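Local coordinates for DMATS type aromatic prenyltransferase (PDB 6ZS0), which catalyses the transfer of a dimethylallyl group to tryptophan, probably at position 5 of the indole ring, as a prenyltransferase with an ABBA-barrel fold, at residues 64-69 with 78-83; 109-114 with 193-198; 210-215 with 234-239. All coordinates share one frame; numbering follows the deposited sequence. Where two conformers were deposited one is given.

Interaction 1: residues 64-69 with 78-83; sequences VEFSLS and MRVLVE
Strands 64-69 and 78-82 run antiparallel at 161°, with apolar packing on the face of V64, F66, L68, M78, V80 and V82. F66 has its CG anti to the carbonyl carbon (chi1 -60°), so the ring lies alongside V80, its cross-strand partner, and the diagonally placed M78, pointing the same way as both. Its CE2 meets V80 CG2 at 3.7 Å, while CD2 lies 3.9 Å from M78 CE. V80 CG2 also meets V64 CG1 at 3.5 Å, and the L68 side chain crosses M78 obliquely, CD2 against CB. An alanine at F66 removes the ring that M78 CE and V80 CG2 rest on and would probably loosen this face. The face of E65, S67, R79 and L81 is mixed: L81 lies beside E65, and a water in the guanidinium plane of R79 joins its NH1 to S67 OG and S69 OG, the latter also hydrogen-bonded to T340 OG1. E65-L81 and S67-R79 are hydrogen-bonded pairs with two backbone bonds each; the straightest, L81 N to E65 O, spans 2.8 Å at 177°. The hairpin lies between strands 338-344 and 135-139 of the closed barrel, and helix 6-20 covers its apolar face, with L17 on F66 and M78.

Interaction 2: residues 109-114 with 193-198; sequences WHFTTD and LDLGNW
F111 and G196 form the tight centre of this contact between the loop after helix 91-109 and the end of strand 191-195. F111 CB sits 3.1 Å from G196 O, and the same carbonyl accepts a hydrogen bond from T112 N at 2.8 Å. That bond is fairly straight (164°), although the donor stands above the carbonyl plane. F111 holds CG in the crowded position between its backbone N and carbonyl carbon (chi1 58°), which brings the ring obliquely across L195: CD2 touches L195 CB at 3.7 Å and CE2 approaches L195 CD1. On the looser side a water accepts from G196 N and lies as a donor within hydrogen-bonding distance of T112 O and W198 O, although it has more acceptors in reach than protons. T112 sets its CB 3.5 Å from W198 O, while its carbonyl O faces L195 CD2. Beyond it the turn is more open, with N197 exposed and its side chain directed away from the loop. The W198 indole folds back over its own segment: G196 N lies 3.4 Å above one ring face, offset toward the rim, and NE1 donates in the ring plane to D194 O. A CB on G196 would run into this ring. The contact pins the helix exit onto the barrel wall, where F111 also packs on M105 and A106 of helix 91-109 and V148 of strand 147-152, while L195 reaches V150.

Interaction 3: residues 210-215 with 234-239; sequences DNLTAG and GFFRTA
F236 lays one face of its ring over the backbone where the loop leaving barrel strand 202-209 turns into helix 214-217. The peptide between T213 and A214 lies against that face near the rim, with A214 N 3.5 Å above the ring plane and T213 C at a similar height. F236 CG is anti to its backbone N (chi1 177°), which carries the ring out from helix 229-240 toward the loop. At the far end of the ring the approach changes from face to edge: L212 O sits near the ring plane, 3.2 Å from F236 CZ. The L212 side chain comes in obliquely beside it, bringing CG to 3.9 Å from F236 CE1. A214 fills the near side, its CB 3.6 Å from F236 CD2. The same methyl group is covered by R237, whose chain, extended from CG to NE, lays one face of the guanidinium over it, with NH2 3.7 Å from A214 CB. The charge of R237 is engaged elsewhere, in a salt bridge from NH1 to E233. T213 stands at the N-cap of helix 214-217 and turns its side chain away from F236; its OG1 bonds to the backbone N of R216, which caps the helix and is consistent with a fixed backbone under the ring. Around the contact, F236 also touches A217 and L249, and L212 packs on A217 and on L273 of strand 270-275. No hydrogen bond passes between 210-215 and 234-239. The loop and helix 229-240 are joined by van der Waals contact and by the placing of a carbonyl oxygen at the ring edge, where the weakly positive aromatic hydrogens would probably suit it, so the fit depends mainly on shape.

Overall arrangement
From the N terminus the three contacts follow in series, neither nested nor crossed. Interaction 1 closes the shortest loop, the turn of the hairpin 64-70/77-82, whose first strand also meets the last strand, 338-344, where the barrel closes. Interaction 2 spans a much longer excursion: the chain leaves helix 91-109, forms strands 135-139 and 147-152, and returns along strand 191-195 to meet 109-114. Strand 202-209 then leads into interaction 3, which folds helix 229-240 back onto the start of helix 214-217. Interactions 1 and 2 reach the same sheet, with centres 19 Å apart; interactions 2 and 3 lie on opposite sides of the chain's centre, their centres 35 Å apart.

Interaction 1: residues 64-69 with 78-83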
ATOM      1  N   VAL A  64      -9.247   0.968   4.542  1.00 12.15           N
ATOM      2  CA  VAL A  64      -8.023   1.237   5.309  1.00 12.57           C
ATOM      3  C   VAL A  64      -7.164  -0.014   5.230  1.00 12.86           C
ATOM      4  O   VAL A  64      -7.736  -1.110   5.319  1.00 12.87           O
ATOM      5  CB  VAL A  64      -8.322   1.567   6.771  1.00 12.96           C
ATOM      6  CG1 VAL A  64      -7.062   1.938   7.524  1.00 13.24           C
ATOM      7  CG2 VAL A  64      -9.357   2.685   6.914  1.00 13.09           C
ATOM      8  N   GLU A  65      -5.864   0.190   5.096  1.00 13.28           N
ATOM      9  CA  GLU A  65      -4.865  -0.891   5.179  1.00 14.27           C
ATOM     10  C   GLU A  65      -3.659  -0.324   5.891  1.00 13.76           C
ATOM     11  O   GLU A  65      -3.446   0.866   5.831  1.00 13.72           O
ATOM     12  CB  GLU A  65      -4.480  -1.395   3.788  1.00 15.56           C
ATOM     13  CG  GLU A  65      -3.452  -2.525   3.819  1.00 17.24           C
ATOM     14  CD  GLU A  65      -2.990  -2.970   2.439  1.00 19.03           C
ATOM     15  OE1 GLU A  65      -2.263  -2.187   1.785  1.00 21.66           O
ATOM     16  OE2 GLU A  65      -3.374  -4.098   2.022  1.00 20.98           O
ATOM     17  N   PHE A  66      -2.948  -1.149   6.628  1.00 13.64           N
ATOM     18  CA  PHE A  66      -1.738  -0.700   7.342  1.00 14.03           C
ATOM     19  C   PHE A  66      -0.513  -1.348   6.726  1.00 14.27           C
ATOM     20  O   PHE A  66      -0.628  -2.366   6.015  1.00 13.83           O
ATOM     21  CB  PHE A  66      -1.803  -1.054   8.818  1.00 14.29           C
ATOM     22  CG  PHE A  66      -2.977  -0.414   9.513  1.00 14.34           C
ATOM     23  CD1 PHE A  66      -4.131  -1.140   9.775  1.00 14.63           C
ATOM     24  CD2 PHE A  66      -2.935   0.927   9.862  1.00 14.79           C
ATOM     25  CE1 PHE A  66      -5.212  -0.551  10.418  1.00 14.76           C
ATOM     26  CE2 PHE A  66      -4.019   1.518  10.494  1.00 14.81           C
ATOM     27  CZ  PHE A  66      -5.149   0.776  10.787  1.00 14.91           C
ATOM     28  N   SER A  67       0.631  -0.747   6.957  1.00 14.68           N
ATOM     29  CA  SER A  67       1.910  -1.410   6.629  1.00 15.29           C
ATOM     30  C   SER A  67       2.955  -1.065   7.678  1.00 15.95           C
ATOM     31  O   SER A  67       2.908   0.031   8.246  1.00 15.27           O
ATOM     32  CB  SER A  67       2.355  -1.092   5.224  1.00 15.38           C
ATOM     33  OG  SER A  67       2.709   0.273   5.045  1.00 16.17           O
ATOM     34  N   LEU A  68       3.894  -1.984   7.870  1.00 16.39           N
ATOM     35  CA  LEU A  68       5.122  -1.749   8.657  1.00 17.34           C
ATOM     36  C   LEU A  68       6.306  -2.050   7.770  1.00 17.65           C
ATOM     37  O   LEU A  68       6.375  -3.181   7.231  1.00 16.97           O
ATOM     38  CB  LEU A  68       5.137  -2.638   9.890  1.00 17.95           C
ATOM     39  CG  LEU A  68       4.133  -2.267  10.972  1.00 18.79           C
ATOM     40  CD1 LEU A  68       4.150  -3.279  12.100  1.00 19.50           C
ATOM     41  CD2 LEU A  68       4.395  -0.878  11.513  1.00 19.04           C
ATOM     42  N   SER A  69       7.211  -1.078   7.628  0.57 17.93           N
ATOM     43  CA  SER A  69       8.454  -1.165   6.819  0.57 18.52           C
ATOM     44  C   SER A  69       9.665  -1.232   7.748  0.57 19.51           C
ATOM     45  O   SER A  69       9.874  -0.273   8.534  0.57 19.71           O
ATOM     46  CB  SER A  69       8.588  -0.024   5.874  0.57 18.54           C
ATOM     47  OG  SER A  69       7.483   0.057   5.004  0.57 18.08           O
ATOM     48  N   MET A  78       5.646   3.028  10.114  1.00 19.19           N
ATOM     49  CA  MET A  78       4.236   2.634   9.946  1.00 18.75           C
ATOM     50  C   MET A  78       3.587   3.528   8.911  1.00 18.41           C
ATOM     51  O   MET A  78       3.826   4.749   8.936  1.00 18.07           O
ATOM     52  CB  MET A  78       3.501   2.731  11.266  1.00 19.01           C
ATOM     53  CG  MET A  78       2.069   2.392  11.161  1.00 18.59           C
ATOM     54  SD  MET A  78       1.359   2.448  12.794  1.00 19.52           S
ATOM     55  CE  MET A  78      -0.391   2.355  12.387  1.00 19.11           C
ATOM     56  N   ARG A  79       2.797   2.923   8.037  1.00 18.08           N
ATOM     57  CA  ARG A  79       1.917   3.685   7.129  1.00 18.31           C
ATOM     58  C   ARG A  79       0.477   3.243   7.299  1.00 16.64           C
ATOM     59  O   ARG A  79       0.210   2.085   7.662  1.00 16.24           O
ATOM     60  CB  ARG A  79       2.327   3.517   5.671  1.00 20.51           C
ATOM     61  CG  ARG A  79       3.696   4.072   5.360  1.00 23.48           C
ATOM     62  CD  ARG A  79       4.115   3.703   3.956  1.00 26.37           C
ATOM     63  NE  ARG A  79       5.286   4.475   3.586  1.00 29.71           N
ATOM     64  CZ  ARG A  79       6.514   4.249   4.046  1.00 32.93           C
ATOM     65  NH1 ARG A  79       6.746   3.255   4.895  1.00 34.04           N
ATOM     66  NH2 ARG A  79       7.514   5.021   3.649  1.00 35.16           N
ATOM     67  N   VAL A  80      -0.432   4.150   6.953  1.00 15.56           N
ATOM     68  CA  VAL A  80      -1.867   3.814   6.804  1.00 15.06           C
ATOM     69  C   VAL A  80      -2.318   4.290   5.433  1.00 14.31           C
ATOM     70  O   VAL A  80      -1.988   5.438   5.052  1.00 14.64           O
ATOM     71  CB  VAL A  80      -2.751   4.407   7.900  1.00 15.49           C
ATOM     72  CG1 VAL A  80      -2.652   5.919   7.951  1.00 16.00           C
ATOM     73  CG2 VAL A  80      -4.191   3.950   7.742  1.00 15.40           C
ATOM     74  N   LEU A  81      -2.970   3.397   4.708  1.00 13.38           N
ATOM     75  CA  LEU A  81      -3.513   3.642   3.368  1.00 12.95           C
ATOM     76  C   LEU A  81      -5.021   3.801   3.510  1.00 12.59           C
ATOM     77  O   LEU A  81      -5.668   2.963   4.182  1.00 12.63           O
ATOM     78  CB  LEU A  81      -3.187   2.471   2.452  1.00 12.95           C
ATOM     79  CG  LEU A  81      -3.709   2.600   1.015  1.00 13.01           C
ATOM     80  CD1 LEU A  81      -2.923   3.649   0.250  1.00 13.11           C
ATOM     81  CD2 LEU A  81      -3.632   1.262   0.333  1.00 13.24           C
ATOM     82  N   VAL A  82      -5.585   4.848   2.924  0.70 12.37           N
ATOM     83  CA  VAL A  82      -7.037   5.123   3.066  0.70 12.24           C
ATOM     84  C   VAL A  82      -7.601   5.586   1.730  0.70 12.28           C
ATOM     85  O   VAL A  82      -6.883   6.234   0.938  0.70 12.18           O
ATOM     86  CB  VAL A  82      -7.321   6.171   4.161  0.70 12.25           C
ATOM     87  CG1 VAL A  82      -6.572   7.463   3.907  0.70 12.07           C
ATOM     88  CG2 VAL A  82      -8.797   6.465   4.286  0.70 12.30           C
ATOM     89  N   GLU A  83      -8.879   5.314   1.511  1.00 12.68           N
ATOM     90  CA  GLU A  83      -9.630   5.860   0.364  1.00 13.36           C
ATOM     91  C   GLU A  83     -10.558   6.944   0.897  1.00 13.80           C
ATOM     92  O   GLU A  83     -11.626   6.637   1.410  1.00 14.21           O
ATOM     93  CB  GLU A  83     -10.390   4.736  -0.329  1.00 14.27           C
ATOM     94  CG  GLU A  83     -11.252   5.259  -1.458  1.00 15.26           C
ATOM     95  CD  GLU A  83     -11.919   4.169  -2.272  1.00 16.99           C
ATOM     96  OE1 GLU A  83     -11.433   3.848  -3.374  1.00 18.28           O
ATOM     97  OE2 GLU A  83     -12.904   3.686  -1.816  1.00 19.89           O
TER
HETATM   98  O   HOH W   1       5.300   1.012   6.121  1.00 24.02           O

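Interaction 2: residues 109-114 with 193-198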
ATOM      1  N   TRP A 109      -0.359  20.961   6.776  1.00 22.46           N
ATOM      2  CA  TRP A 109       1.116  20.721   6.850  1.00 23.43           C
ATOM      3  C   TRP A 109       1.903  21.493   5.781  1.00 24.31           C
ATOM      4  O   TRP A 109       3.135  21.505   5.853  1.00 24.34           O
ATOM      5  CB  TRP A 109       1.417  19.223   6.796  1.00 23.46           C
ATOM      6  CG  TRP A 109       0.815  18.502   7.953  1.00 23.51           C
ATOM      7  CD1 TRP A 109       1.017  18.768   9.270  1.00 23.86           C
ATOM      8  CD2 TRP A 109      -0.105  17.398   7.902  1.00 23.24           C
ATOM      9  NE1 TRP A 109       0.271  17.922  10.046  1.00 24.13           N
ATOM     10  CE2 TRP A 109      -0.420  17.067   9.240  1.00 23.63           C
ATOM     11  CE3 TRP A 109      -0.701  16.667   6.867  1.00 23.43           C
ATOM     12  CZ2 TRP A 109      -1.300  16.033   9.559  1.00 23.54           C
ATOM     13  CZ3 TRP A 109      -1.569  15.641   7.186  1.00 22.77           C
ATOM     14  CH2 TRP A 109      -1.863  15.334   8.515  1.00 23.14           C
ATOM     15  N   HIS A 110       1.216  22.112   4.828  0.51 24.93           N
ATOM     16  CA  HIS A 110       1.804  23.061   3.853  0.51 26.17           C
ATOM     17  C   HIS A 110       2.830  22.347   2.955  0.51 26.70           C
ATOM     18  O   HIS A 110       3.757  23.049   2.470  0.51 27.57           O
ATOM     19  CB  HIS A 110       2.391  24.283   4.597  0.51 26.94           C
ATOM     20  CG  HIS A 110       1.637  24.688   5.831  0.51 27.60           C
ATOM     21  ND1 HIS A 110       0.447  25.393   5.787  0.51 28.06           N
ATOM     22  CD2 HIS A 110       1.902  24.491   7.141  0.51 28.12           C
ATOM     23  CE1 HIS A 110       0.018  25.609   7.019  0.51 28.11           C
ATOM     24  NE2 HIS A 110       0.889  25.061   7.866  0.51 28.07           N
ATOM     25  N   PHE A 111       2.670  21.034   2.704  1.00 26.26           N
ATOM     26  CA  PHE A 111       3.425  20.326   1.636  1.00 26.51           C
ATOM     27  C   PHE A 111       2.967  20.893   0.286  1.00 27.19           C
ATOM     28  O   PHE A 111       1.880  21.507   0.181  1.00 26.79           O
ATOM     29  CB  PHE A 111       3.322  18.799   1.738  1.00 26.73           C
ATOM     30  CG  PHE A 111       1.937  18.215   1.686  1.00 25.62           C
ATOM     31  CD1 PHE A 111       1.290  17.842   2.848  1.00 25.33           C
ATOM     32  CD2 PHE A 111       1.305  17.992   0.475  1.00 25.25           C
ATOM     33  CE1 PHE A 111       0.019  17.302   2.810  1.00 24.43           C
ATOM     34  CE2 PHE A 111       0.022  17.462   0.445  1.00 24.38           C
ATOM     35  CZ  PHE A 111      -0.616  17.120   1.611  1.00 24.18           C
ATOM     36  N   THR A 112       3.806  20.758  -0.724  1.00 29.06           N
ATOM     37  CA  THR A 112       3.544  21.313  -2.076  1.00 29.88           C
ATOM     38  C   THR A 112       2.690  20.296  -2.847  1.00 28.63           C
ATOM     39  O   THR A 112       2.976  19.079  -2.752  1.00 27.61           O
ATOM     40  CB  THR A 112       4.865  21.700  -2.751  1.00 32.08           C
ATOM     41  OG1 THR A 112       5.284  22.908  -2.097  1.00 34.63           O
ATOM     42  CG2 THR A 112       4.749  21.909  -4.245  1.00 32.56           C
ATOM     43  N   THR A 113       1.681  20.776  -3.562  1.00 27.75           N
ATOM     44  CA  THR A 113       0.747  19.936  -4.361  1.00 27.85           C
ATOM     45  C   THR A 113       0.857  20.271  -5.853  1.00 27.81           C
ATOM     46  O   THR A 113       0.007  19.810  -6.596  1.00 26.68           O
ATOM     47  CB  THR A 113      -0.699  20.110  -3.882  1.00 28.43           C
ATOM     48  OG1 THR A 113      -1.016  21.503  -3.968  1.00 29.43           O
ATOM     49  CG2 THR A 113      -0.916  19.594  -2.473  1.00 28.85           C
ATOM     50  N   ASP A 114       1.858  21.050  -6.260  1.00 28.91           N
ATOM     51  CA  ASP A 114       2.067  21.439  -7.683  1.00 30.32           C
ATOM     52  C   ASP A 114       2.204  20.180  -8.545  1.00 28.79           C
ATOM     53  O   ASP A 114       1.648  20.166  -9.630  1.00 29.09           O
ATOM     54  CB  ASP A 114       3.297  22.330  -7.885  1.00 33.02           C
ATOM     55  CG  ASP A 114       3.124  23.761  -7.408  1.00 36.32           C
ATOM     56  OD1 ASP A 114       1.975  24.149  -7.045  1.00 37.28           O
ATOM     57  OD2 ASP A 114       4.133  24.493  -7.414  1.00 39.49           O
ATOM     58  N   LEU A 193       2.539   9.644  -6.200  1.00 18.64           N
ATOM     59  CA  LEU A 193       3.417  10.811  -5.914  1.00 20.64           C
ATOM     60  C   LEU A 193       3.660  10.884  -4.420  1.00 21.24           C
ATOM     61  O   LEU A 193       2.712  10.901  -3.686  1.00 19.70           O
ATOM     62  CB  LEU A 193       2.743  12.103  -6.389  1.00 22.41           C
ATOM     63  CG  LEU A 193       2.673  12.314  -7.887  1.00 24.79           C
ATOM     64  CD1 LEU A 193       1.979  13.647  -8.192  1.00 25.92           C
ATOM     65  CD2 LEU A 193       4.075  12.295  -8.489  1.00 25.81           C
ATOM     66  N   ASP A 194       4.917  10.990  -4.014  1.00 23.66           N
ATOM     67  CA  ASP A 194       5.308  11.289  -2.621  1.00 27.15           C
ATOM     68  C   ASP A 194       5.298  12.813  -2.451  1.00 27.52           C
ATOM     69  O   ASP A 194       6.100  13.436  -3.115  1.00 29.73           O
ATOM     70  CB  ASP A 194       6.696  10.723  -2.332  1.00 30.37           C
ATOM     71  CG  ASP A 194       6.683   9.574  -1.367  1.00 34.19           C
ATOM     72  OD1 ASP A 194       6.328   9.808  -0.193  1.00 38.99           O
ATOM     73  OD2 ASP A 194       7.009   8.465  -1.795  1.00 40.28           O
ATOM     74  N   LEU A 195       4.382  13.374  -1.655  1.00 27.29           N
ATOM     75  CA  LEU A 195       4.242  14.855  -1.446  1.00 28.50           C
ATOM     76  C   LEU A 195       4.836  15.287  -0.090  1.00 29.85           C
ATOM     77  O   LEU A 195       4.597  14.624   0.945  1.00 31.21           O
ATOM     78  CB  LEU A 195       2.767  15.253  -1.533  1.00 28.03           C
ATOM     79  CG  LEU A 195       2.011  14.790  -2.774  1.00 28.36           C
ATOM     80  CD1 LEU A 195       0.552  15.187  -2.676  1.00 28.09           C
ATOM     81  CD2 LEU A 195       2.634  15.348  -4.034  1.00 29.57           C
ATOM     82  N   GLY A 196       5.581  16.384  -0.095  1.00 32.14           N
ATOM     83  CA  GLY A 196       6.206  16.953   1.113  1.00 32.01           C
ATOM     84  C   GLY A 196       6.607  18.391   0.878  1.00 33.05           C
ATOM     85  O   GLY A 196       5.961  19.063   0.054  1.00 32.15           O
ATOM     86  N   ASN A 197       7.646  18.855   1.563  1.00 33.84           N
ATOM     87  CA  ASN A 197       8.086  20.268   1.492  1.00 34.95           C
ATOM     88  C   ASN A 197       8.983  20.485   0.262  1.00 37.95           C
ATOM     89  O   ASN A 197       9.573  21.582   0.133  1.00 38.28           O
ATOM     90  CB  ASN A 197       8.770  20.675   2.787  1.00 34.75           C
ATOM     91  CG  ASN A 197      10.094  19.981   3.026  1.00 34.69           C
ATOM     92  OD1 ASN A 197      10.437  19.008   2.342  1.00 34.09           O
ATOM     93  ND2 ASN A 197      10.856  20.503   3.984  1.00 33.84           N
ATOM     94  N   TRP A 198       9.089  19.482  -0.607  1.00 39.96           N
ATOM     95  CA  TRP A 198       9.831  19.558  -1.892  1.00 42.87           C
ATOM     96  C   TRP A 198       8.826  19.914  -2.997  1.00 45.56           C
ATOM     97  O   TRP A 198       7.617  19.587  -2.834  1.00 45.77           O
ATOM     98  CB  TRP A 198      10.583  18.248  -2.168  1.00 43.74           C
ATOM     99  CG  TRP A 198       9.738  17.017  -2.014  1.00 42.74           C
ATOM    100  CD1 TRP A 198       8.919  16.462  -2.959  1.00 43.43           C
ATOM    101  CD2 TRP A 198       9.594  16.200  -0.838  1.00 42.26           C
ATOM    102  NE1 TRP A 198       8.288  15.357  -2.458  1.00 41.53           N
ATOM    103  CE2 TRP A 198       8.675  15.168  -1.158  1.00 42.13           C
ATOM    104  CE3 TRP A 198      10.136  16.233   0.452  1.00 43.19           C
ATOM    105  CZ2 TRP A 198       8.314  14.175  -0.242  1.00 41.71           C
ATOM    106  CZ3 TRP A 198       9.760  15.266   1.364  1.00 43.15           C
ATOM    107  CH2 TRP A 198       8.864  14.245   1.019  1.00 42.10           C
TER
HETATM  108  O   HOH W   2       5.500  17.921  -2.662  1.00 31.99           O

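Interaction 3: residues 210-215 with 234-239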
ATOM      1  N   ASP A 210       1.707 -10.761 -14.280  1.00 18.55           N
ATOM      2  CA  ASP A 210       0.963 -12.032 -14.265  1.00 19.39           C
ATOM      3  C   ASP A 210       1.943 -13.204 -14.385  1.00 18.54           C
ATOM      4  O   ASP A 210       2.876 -13.119 -15.223  1.00 18.64           O
ATOM      5  CB  ASP A 210      -0.056 -12.051 -15.394  1.00 21.44           C
ATOM      6  CG  ASP A 210      -1.083 -10.933 -15.360  1.00 22.73           C
ATOM      7  OD1 ASP A 210      -1.190 -10.256 -14.339  1.00 23.46           O
ATOM      8  OD2 ASP A 210      -1.774 -10.754 -16.393  1.00 26.43           O
ATOM      9  N   ASN A 211       1.726 -14.240 -13.588  1.00 18.05           N
ATOM     10  CA  ASN A 211       2.467 -15.531 -13.621  1.00 17.91           C
ATOM     11  C   ASN A 211       3.957 -15.219 -13.511  1.00 17.12           C
ATOM     12  O   ASN A 211       4.781 -15.753 -14.294  1.00 16.86           O
ATOM     13  CB  ASN A 211       2.135 -16.337 -14.876  1.00 19.50           C
ATOM     14  CG  ASN A 211       0.648 -16.567 -15.014  1.00 21.30           C
ATOM     15  OD1 ASN A 211      -0.016 -16.989 -14.065  1.00 23.18           O
ATOM     16  ND2 ASN A 211       0.112 -16.286 -16.184  1.00 22.96           N
ATOM     17  N   LEU A 212       4.316 -14.332 -12.606  1.00 15.94           N
ATOM     18  CA  LEU A 212       5.741 -13.969 -12.429  1.00 15.85           C
ATOM     19  C   LEU A 212       6.553 -15.178 -11.977  1.00 16.05           C
ATOM     20  O   LEU A 212       6.097 -15.960 -11.134  1.00 15.78           O
ATOM     21  CB  LEU A 212       5.862 -12.838 -11.401  1.00 15.58           C
ATOM     22  CG  LEU A 212       7.242 -12.209 -11.215  1.00 15.64           C
ATOM     23  CD1 LEU A 212       7.760 -11.498 -12.461  1.00 16.06           C
ATOM     24  CD2 LEU A 212       7.190 -11.242 -10.063  1.00 15.48           C
ATOM     25  N   THR A 213       7.764 -15.307 -12.533  1.00 16.40           N
ATOM     26  CA  THR A 213       8.757 -16.311 -12.116  1.00 17.05           C
ATOM     27  C   THR A 213       9.925 -15.642 -11.408  1.00 18.15           C
ATOM     28  O   THR A 213      10.110 -14.415 -11.527  1.00 18.74           O
ATOM     29  CB  THR A 213       9.326 -17.067 -13.325  1.00 17.04           C
ATOM     30  OG1 THR A 213       9.978 -16.099 -14.156  1.00 16.89           O
ATOM     31  CG2 THR A 213       8.241 -17.793 -14.076  1.00 17.05           C
ATOM     32  N   ALA A 214      10.683 -16.441 -10.677  1.00 20.03           N
ATOM     33  CA  ALA A 214      11.818 -15.959  -9.893  1.00 20.71           C
ATOM     34  C   ALA A 214      12.836 -15.312 -10.858  1.00 21.11           C
ATOM     35  O   ALA A 214      13.314 -14.234 -10.566  1.00 20.69           O
ATOM     36  CB  ALA A 214      12.403 -17.111  -9.118  1.00 21.87           C
ATOM     37  N   GLY A 215      13.111 -15.952 -11.996  1.00 21.58           N
ATOM     38  CA  GLY A 215      14.042 -15.424 -13.012  1.00 21.84           C
ATOM     39  C   GLY A 215      13.571 -14.118 -13.606  1.00 21.46           C
ATOM     40  O   GLY A 215      14.392 -13.217 -13.791  1.00 21.98           O
ATOM     41  N   GLY A 234      15.731 -14.835  -4.059  1.00 25.36           N
ATOM     42  CA  GLY A 234      15.604 -15.389  -2.704  1.00 26.10           C
ATOM     43  C   GLY A 234      14.299 -14.944  -2.069  1.00 24.67           C
ATOM     44  O   GLY A 234      13.589 -15.777  -1.485  1.00 25.16           O
ATOM     45  N   PHE A 235      13.977 -13.673  -2.209  1.00 23.81           N
ATOM     46  CA  PHE A 235      12.774 -13.090  -1.590  1.00 22.56           C
ATOM     47  C   PHE A 235      11.564 -13.712  -2.283  1.00 21.16           C
ATOM     48  O   PHE A 235      10.631 -14.149  -1.589  1.00 21.44           O
ATOM     49  CB  PHE A 235      12.780 -11.575  -1.706  1.00 22.36           C
ATOM     50  CG  PHE A 235      11.433 -10.960  -1.488  1.00 21.45           C
ATOM     51  CD1 PHE A 235      10.887 -10.906  -0.214  1.00 21.86           C
ATOM     52  CD2 PHE A 235      10.708 -10.465  -2.547  1.00 20.87           C
ATOM     53  CE1 PHE A 235       9.624 -10.378  -0.018  1.00 21.30           C
ATOM     54  CE2 PHE A 235       9.469  -9.893  -2.334  1.00 20.34           C
ATOM     55  CZ  PHE A 235       8.936  -9.850  -1.073  1.00 20.42           C
ATOM     56  N   PHE A 236      11.579 -13.734  -3.613  1.00 20.83           N
ATOM     57  CA  PHE A 236      10.481 -14.331  -4.415  1.00 20.60           C
ATOM     58  C   PHE A 236      10.194 -15.742  -3.878  1.00 21.27           C
ATOM     59  O   PHE A 236       9.039 -16.089  -3.629  1.00 21.05           O
ATOM     60  CB  PHE A 236      10.823 -14.335  -5.904  1.00 20.53           C
ATOM     61  CG  PHE A 236       9.781 -14.989  -6.787  1.00 20.04           C
ATOM     62  CD1 PHE A 236       8.912 -14.235  -7.572  1.00 20.09           C
ATOM     63  CD2 PHE A 236       9.718 -16.367  -6.895  1.00 20.61           C
ATOM     64  CE1 PHE A 236       7.978 -14.861  -8.396  1.00 19.80           C
ATOM     65  CE2 PHE A 236       8.767 -16.984  -7.691  1.00 20.68           C
ATOM     66  CZ  PHE A 236       7.908 -16.225  -8.450  1.00 19.92           C
ATOM     67  N   ARG A 237      11.228 -16.561  -3.714  1.00 23.46           N
ATOM     68  CA  ARG A 237      11.045 -17.978  -3.326  1.00 25.14           C
ATOM     69  C   ARG A 237      10.562 -18.088  -1.879  1.00 24.79           C
ATOM     70  O   ARG A 237       9.694 -18.941  -1.615  1.00 25.17           O
ATOM     71  CB  ARG A 237      12.344 -18.759  -3.539  1.00 27.80           C
ATOM     72  CG  ARG A 237      12.719 -18.904  -5.005  1.00 29.58           C
ATOM     73  CD  ARG A 237      13.783 -19.956  -5.223  1.00 32.33           C
ATOM     74  NE  ARG A 237      13.739 -20.387  -6.616  1.00 34.21           N
ATOM     75  CZ  ARG A 237      14.458 -19.870  -7.607  1.00 35.13           C
ATOM     76  NH1 ARG A 237      15.331 -18.899  -7.378  1.00 37.06           N
ATOM     77  NH2 ARG A 237      14.301 -20.330  -8.836  1.00 36.20           N
ATOM     78  N   THR A 238      11.093 -17.273  -0.970  1.00 24.82           N
ATOM     79  CA  THR A 238      10.692 -17.312   0.458  1.00 25.30           C
ATOM     80  C   THR A 238       9.218 -16.919   0.569  1.00 24.20           C
ATOM     81  O   THR A 238       8.484 -17.597   1.284  1.00 25.49           O
ATOM     82  CB  THR A 238      11.576 -16.428   1.336  1.00 26.38           C
ATOM     83  OG1 THR A 238      12.920 -16.905   1.212  1.00 27.91           O
ATOM     84  CG2 THR A 238      11.146 -16.431   2.789  1.00 26.95           C
ATOM     85  N   ALA A 239       8.817 -15.856  -0.110  1.00 23.40           N
ATOM     86  CA  ALA A 239       7.473 -15.260   0.043  1.00 22.78           C
ATOM     87  C   ALA A 239       6.435 -16.191  -0.578  1.00 22.95           C
ATOM     88  O   ALA A 239       5.379 -16.402   0.004  1.00 22.66           O
ATOM     89  CB  ALA A 239       7.448 -13.889  -0.594  1.00 22.03           C
TER